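Local coordinates for protein GDP-perosamine synthase (Caulobacter crescentus, PDB 3BN1) that catalyses the pyridoxal-phosphate-dependent transfer of an amino group from L-glutamate to GDP-4-keto-6-deoxy-D-mannose, yielding GDP-perosamine for the O-antigen of lipopolysaccharide, at residues E42-F47 with L211-G216; D79-P84 with N93-C98. All coordinates share one frame; numbering follows the deposited sequence.

In the fold
Two contacts of different character hold parts of the same aminotransferase fold. Along the chain the order is 42-47, 79-84, 93-98 and 211-216, so the short-range contact 2 falls within the span whose distant ends contact 1 brings together. Their centres are about 23 Å apart, and their nearest atoms about 9 Å. Both relate to the seven-stranded mixed sheet: contact 1 lies beside edge strand 55-59, whereas contact 2 involves strand 80-84, next to the other edge strand, 101-105. Helix 62-72 touches both contacts. In each pair a residue of one segment, Gln215 or Tyr97, bonds to the second subunit, so both regions lie close to the homodimer interface.

Contact 1: residues E42-F47 with L211-G216; sequences EFEKAF and LLRGQG. With ACT (acetate ion), chain E.
Glu44 and Arg213 reach for each other from opposite directions and meet in a salt bridge near the surface; the nearest CA atoms of segments 42-47 and 211-216, those of the same two residues, are 14.0 Å apart. From CB, the glutamate chain sets out with CG anti to the carbonyl carbon (chi1 -66°) and stays extended, carrying CD to 3.8 Å from Arg213 NH1. OE2 then accepts a hydrogen bond from Arg213 NH1 at 2.6 Å, the donor arriving nearly along its C-O axis with an N-H...O angle of 146°. Carboxylate and guanidinium are almost coplanar, 5° apart, so the meeting is edge to edge. In this aspartate aminotransferase-like fold the pair sits beside edge strand 55-59: Ala58 N also donates to OE2, and Ala58 O accepts from Arg213 NH1. Arg210 NH2 forms a second salt bridge to OE2. The other oxygen, OE1, accepts a hydrogen bond from a water at 2.7 Å, and that water accepts from Arg213 NH2 at 3.3 Å. Beyond the helix end, Gln215 NE2 donates to atom O of an acetate ion, probably from the crystallisation liquor, at 3.1 Å, and is also hydrogen-bonded to Thr63 OG1 of the second subunit.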
loop_
_atom_site.group_PDB
_atom_site.type_symbol
_atom_site.label_atom_id
_atom_site.label_comp_id
_atom_site.label_asym_id
_atom_site.label_seq_id
_atom_site.Cartn_x
_atom_site.Cartn_y
_atom_site.Cartn_z
ATOM N N GLU A 42 2.353 -4.695 18.875
ATOM C CA GLU A 42 1.290 -4.663 19.884
ATOM C C GLU A 42 -0.085 -4.788 19.265
ATOM O O GLU A 42 -0.927 -5.557 19.723
ATOM C CB GLU A 42 1.331 -3.418 20.753
ATOM C CG GLU A 42 2.547 -3.378 21.642
ATOM C CD GLU A 42 2.498 -2.229 22.633
ATOM O OE1 GLU A 42 1.971 -1.162 22.257
ATOM O OE2 GLU A 42 2.982 -2.399 23.774
ATOM N N PHE A 43 -0.289 -4.022 18.215
ATOM C CA PHE A 43 -1.556 -4.077 17.509
ATOM C C PHE A 43 -1.783 -5.470 16.918
ATOM O O PHE A 43 -2.859 -6.077 17.101
ATOM C CB PHE A 43 -1.522 -3.022 16.382
ATOM C CG PHE A 43 -2.845 -2.852 15.677
ATOM C CD1 PHE A 43 -4.056 -3.096 16.358
ATOM C CD2 PHE A 43 -2.887 -2.487 14.319
ATOM C CE1 PHE A 43 -5.293 -2.922 15.700
ATOM C CE2 PHE A 43 -4.143 -2.346 13.646
ATOM C CZ PHE A 43 -5.338 -2.561 14.336
ATOM N N GLU A 44 -0.756 -6.061 16.311
ATOM C CA GLU A 44 -0.983 -7.388 15.779
ATOM C C GLU A 44 -1.320 -8.340 16.910
ATOM O O GLU A 44 -2.197 -9.173 16.777
ATOM C CB GLU A 44 0.212 -7.929 14.948
ATOM C CG GLU A 44 0.496 -7.136 13.608
ATOM C CD GLU A 44 1.723 -7.634 12.860
ATOM O OE1 GLU A 44 2.649 -8.106 13.573
ATOM O OE2 GLU A 44 1.765 -7.567 11.594
ATOM N N LYS A 45 -0.591 -8.209 18.010
ATOM C CA LYS A 45 -0.821 -9.070 19.158
ATOM C C LYS A 45 -2.255 -8.975 19.668
ATOM O O LYS A 45 -2.952 -9.966 19.835
ATOM C CB LYS A 45 0.130 -8.647 20.273
ATOM C CG LYS A 45 0.757 -9.824 21.004
ATOM C CD LYS A 45 0.679 -9.660 22.525
ATOM C CE LYS A 45 -0.643 -10.168 23.122
ATOM N NZ LYS A 45 -0.474 -11.210 24.186
ATOM N N ALA A 46 -2.640 -7.771 20.038
ATOM C CA ALA A 46 -3.988 -7.537 20.559
ATOM C C ALA A 46 -5.046 -7.989 19.568
ATOM O O ALA A 46 -6.150 -8.393 19.931
ATOM C CB ALA A 46 -4.163 -6.027 20.765
ATOM N N PHE A 47 -4.755 -7.831 18.284
ATOM C CA PHE A 47 -5.806 -8.127 17.300
ATOM C C PHE A 47 -6.011 -9.582 17.139
ATOM O O PHE A 47 -7.106 -10.064 16.954
ATOM C CB PHE A 47 -5.480 -7.487 15.929
ATOM C CG PHE A 47 -6.677 -7.422 15.009
ATOM C CD1 PHE A 47 -7.625 -6.421 15.179
ATOM C CD2 PHE A 47 -6.957 -8.460 14.124
ATOM C CE1 PHE A 47 -8.791 -6.388 14.432
ATOM C CE2 PHE A 47 -8.122 -8.431 13.350
ATOM C CZ PHE A 47 -9.034 -7.358 13.474
ATOM N N LEU A 211 6.713 -12.778 4.812
ATOM C CA LEU A 211 7.755 -12.758 3.783
ATOM C C LEU A 211 7.379 -11.814 2.616
ATOM O O LEU A 211 8.163 -10.928 2.207
ATOM C CB LEU A 211 7.981 -14.170 3.234
ATOM C CG LEU A 211 9.165 -14.172 2.232
ATOM C CD1 LEU A 211 10.505 -13.714 2.790
ATOM C CD2 LEU A 211 9.265 -15.591 1.713
ATOM N N LEU A 212 6.189 -12.033 2.068
ATOM C CA LEU A 212 5.695 -11.197 0.930
ATOM C C LEU A 212 5.421 -9.755 1.289
ATOM O O LEU A 212 5.682 -8.846 0.515
ATOM C CB LEU A 212 4.391 -11.774 0.396
ATOM C CG LEU A 212 4.538 -13.140 -0.298
ATOM C CD1 LEU A 212 3.171 -13.869 -0.335
ATOM C CD2 LEU A 212 5.095 -12.943 -1.762
ATOM N N ARG A 213 4.891 -9.554 2.475
ATOM C CA ARG A 213 4.566 -8.205 2.954
ATOM C C ARG A 213 5.801 -7.325 2.956
ATOM O O ARG A 213 5.729 -6.145 2.623
ATOM C CB ARG A 213 4.012 -8.279 4.377
ATOM C CG ARG A 213 3.599 -6.875 4.888
ATOM C CD ARG A 213 3.091 -6.913 6.312
ATOM N NE ARG A 213 4.133 -7.361 7.232
ATOM C CZ ARG A 213 3.981 -7.479 8.559
ATOM N NH1 ARG A 213 2.848 -7.155 9.221
ATOM N NH2 ARG A 213 5.003 -7.949 9.258
ATOM N N GLY A 214 6.910 -7.920 3.387
ATOM C CA GLY A 214 8.195 -7.231 3.552
ATOM C C GLY A 214 9.128 -7.328 2.365
ATOM O O GLY A 214 10.329 -7.616 2.521
ATOM N N GLN A 215 8.562 -6.978 1.203
ATOM C CA GLN A 215 9.285 -6.932 -0.064
ATOM C C GLN A 215 9.920 -8.249 -0.425
ATOM O O GLN A 215 10.819 -8.247 -1.239
ATOM C CB GLN A 215 10.330 -5.839 -0.101
ATOM C CG GLN A 215 9.737 -4.420 0.082
ATOM C CD GLN A 215 9.346 -3.755 -1.212
ATOM O OE1 GLN A 215 8.971 -4.450 -2.157
ATOM N NE2 GLN A 215 9.591 -2.440 -1.335
ATOM N N GLY A 216 9.461 -9.377 0.123
ATOM C CA GLY A 216 10.075 -10.665 -0.276
ATOM C C GLY A 216 11.533 -10.849 0.275
ATOM O O GLY A 216 12.253 -11.745 -0.174
HETATM C C ACT E . 12.024 -1.082 1.426
HETATM O O ACT E . 10.913 -0.782 0.897
HETATM O OXT ACT E . 12.138 -2.148 2.259
HETATM C CH3 ACT E . 13.255 -0.283 1.096
HETATM O O HOH W 1 5.099 -7.943 12.524
#

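Contact 2: residues D79-P84 with N93-C98; sequences DEVIVP and NSVTYC
Val81 and Val95 have the nearest CA atoms of the two segments, 7.0 Å apart, where strand 80-84 packs against helix 90-98. The extended strand directs the CB atoms of Val81 and Val83 toward the helix and those of Glu80 and Ile82 away from it. On the helical side, Val95 alone makes the contact, and no hydrogen bond crosses between the segments, so the union is purely apolar. The Val95 side chain meets Val81 obliquely and spreads its two methyls over it. CG2, anti to the carbonyl carbon, comes within 3.9 Å of Val81 CB and also touches Val81 CG1. CG1, anti to the backbone N (chi1 169°), lies 4.0 Å from Val81 CG2. Val95 CG2 has a further neighbour along the strand, Val83 CG2 at 4.2 Å, and one helix residue therefore bears on two helix-facing strand residues, Val81 and Val83. All three valines are buried.

Further along the helix, Tyr97 OH donates to Gly229 O of the second subunit. The contact is the strand-to-helix half of a beta-alpha-beta crossover that continues into strand 101-105, parallel to strand 80-84 and hydrogen-bonded to it through Val81. On another side of helix 90-98, Ser94 touches Leu66 and Leu70 of helix 62-72, while Val95 also packs on Pro102 of strand 101-105.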
loop_
_atom_site.group_PDB
_atom_site.type_symbol
_atom_site.label_atom_id
_atom_site.label_comp_id
_atom_site.label_asym_id
_atom_site.label_seq_id
_atom_site.Cartn_x
_atom_site.Cartn_y
_atom_site.Cartn_z
ATOM N N ASP A 79 -6.286 -20.402 -11.710
ATOM C CA ASP A 79 -7.100 -20.778 -10.571
ATOM C C ASP A 79 -8.369 -19.979 -10.579
ATOM O O ASP A 79 -8.411 -18.864 -11.144
ATOM C CB ASP A 79 -6.380 -20.458 -9.278
ATOM C CG ASP A 79 -5.107 -21.235 -9.091
ATOM O OD1 ASP A 79 -4.963 -22.342 -9.654
ATOM O OD2 ASP A 79 -4.252 -20.719 -8.349
ATOM N N GLU A 80 -9.408 -20.545 -9.942
ATOM C CA GLU A 80 -10.698 -19.849 -9.827
ATOM C C GLU A 80 -10.961 -19.661 -8.351
ATOM O O GLU A 80 -10.599 -20.531 -7.568
ATOM C CB GLU A 80 -11.830 -20.716 -10.391
ATOM C CG GLU A 80 -11.793 -20.712 -11.936
ATOM C CD GLU A 80 -12.780 -21.679 -12.575
ATOM O OE1 GLU A 80 -13.604 -22.278 -11.837
ATOM O OE2 GLU A 80 -12.723 -21.860 -13.824
ATOM N N VAL A 81 -11.555 -18.527 -7.971
ATOM C CA VAL A 81 -11.927 -18.272 -6.572
ATOM C C VAL A 81 -13.378 -17.832 -6.673
ATOM O O VAL A 81 -13.711 -16.893 -7.466
ATOM C CB VAL A 81 -11.037 -17.135 -5.939
ATOM C CG1 VAL A 81 -11.458 -16.688 -4.520
ATOM C CG2 VAL A 81 -9.560 -17.516 -6.101
ATOM N N ILE A 82 -14.229 -18.474 -5.854
ATOM C CA ILE A 82 -15.620 -18.071 -5.834
ATOM C C ILE A 82 -15.797 -16.901 -4.879
ATOM O O ILE A 82 -15.376 -16.991 -3.713
ATOM C CB ILE A 82 -16.523 -19.247 -5.424
ATOM C CG1 ILE A 82 -16.558 -20.265 -6.573
ATOM C CG2 ILE A 82 -17.968 -18.746 -5.145
ATOM C CD1 ILE A 82 -16.933 -21.700 -6.136
ATOM N N VAL A 83 -16.387 -15.820 -5.412
ATOM C CA VAL A 83 -16.625 -14.530 -4.756
ATOM C C VAL A 83 -18.072 -14.092 -5.053
ATOM O O VAL A 83 -18.547 -14.303 -6.177
ATOM C CB VAL A 83 -15.696 -13.494 -5.399
ATOM C CG1 VAL A 83 -15.787 -12.133 -4.719
ATOM C CG2 VAL A 83 -14.284 -14.004 -5.461
ATOM N N PRO A 84 -18.791 -13.533 -4.062
ATOM C CA PRO A 84 -20.150 -13.052 -4.330
ATOM C C PRO A 84 -20.098 -11.851 -5.286
ATOM O O PRO A 84 -19.189 -11.032 -5.231
ATOM C CB PRO A 84 -20.669 -12.633 -2.957
ATOM C CG PRO A 84 -19.471 -12.534 -2.063
ATOM C CD PRO A 84 -18.420 -13.439 -2.629
ATOM N N ASN A 93 -11.157 -7.791 -7.292
ATOM C CA ASN A 93 -9.894 -7.279 -7.854
ATOM C C ASN A 93 -8.710 -8.016 -7.322
ATOM O O ASN A 93 -7.734 -8.318 -8.024
ATOM C CB ASN A 93 -9.653 -5.759 -7.604
ATOM C CG ASN A 93 -10.608 -4.885 -8.439
ATOM O OD1 ASN A 93 -11.200 -5.347 -9.428
ATOM N ND2 ASN A 93 -10.725 -3.606 -8.065
ATOM N N SER A 94 -8.798 -8.323 -6.026
ATOM C CA SER A 94 -7.720 -9.055 -5.355
ATOM C C SER A 94 -7.370 -10.387 -6.064
ATOM O O SER A 94 -6.202 -10.756 -6.209
ATOM C CB SER A 94 -8.010 -9.196 -3.829
ATOM O OG SER A 94 -9.023 -10.151 -3.520
ATOM N N VAL A 95 -8.386 -11.071 -6.597
ATOM C CA VAL A 95 -8.201 -12.346 -7.292
ATOM C C VAL A 95 -7.600 -12.019 -8.659
ATOM O O VAL A 95 -6.625 -12.628 -9.132
ATOM C CB VAL A 95 -9.575 -13.059 -7.445
ATOM C CG1 VAL A 95 -9.590 -14.280 -8.392
ATOM C CG2 VAL A 95 -10.178 -13.334 -6.073
ATOM N N THR A 96 -8.156 -10.959 -9.214
ATOM C CA THR A 96 -7.690 -10.518 -10.484
ATOM C C THR A 96 -6.222 -10.252 -10.419
ATOM O O THR A 96 -5.523 -10.593 -11.347
ATOM C CB THR A 96 -8.423 -9.269 -10.908
ATOM O OG1 THR A 96 -9.720 -9.691 -11.334
ATOM C CG2 THR A 96 -7.771 -8.660 -12.183
ATOM N N TYR A 97 -5.763 -9.610 -9.354
ATOM C CA TYR A 97 -4.361 -9.281 -9.291
ATOM C C TYR A 97 -3.517 -10.550 -9.283
ATOM O O TYR A 97 -2.328 -10.513 -9.656
ATOM C CB TYR A 97 -4.021 -8.563 -8.018
ATOM C CG TYR A 97 -4.737 -7.290 -7.668
ATOM C CD1 TYR A 97 -5.261 -6.445 -8.627
ATOM C CD2 TYR A 97 -4.897 -6.943 -6.331
ATOM C CE1 TYR A 97 -5.967 -5.256 -8.255
ATOM C CE2 TYR A 97 -5.561 -5.806 -5.964
ATOM C CZ TYR A 97 -6.027 -4.912 -6.917
ATOM O OH TYR A 97 -6.641 -3.737 -6.535
ATOM N N CYS A 98 -4.083 -11.667 -8.833
ATOM C CA CYS A 98 -3.273 -12.903 -8.811
ATOM C C CYS A 98 -3.184 -13.457 -10.202
ATOM O O CYS A 98 -2.385 -14.338 -10.452
ATOM C CB CYS A 98 -3.878 -13.994 -7.917
ATOM S SG CYS A 98 -3.961 -13.381 -6.210
#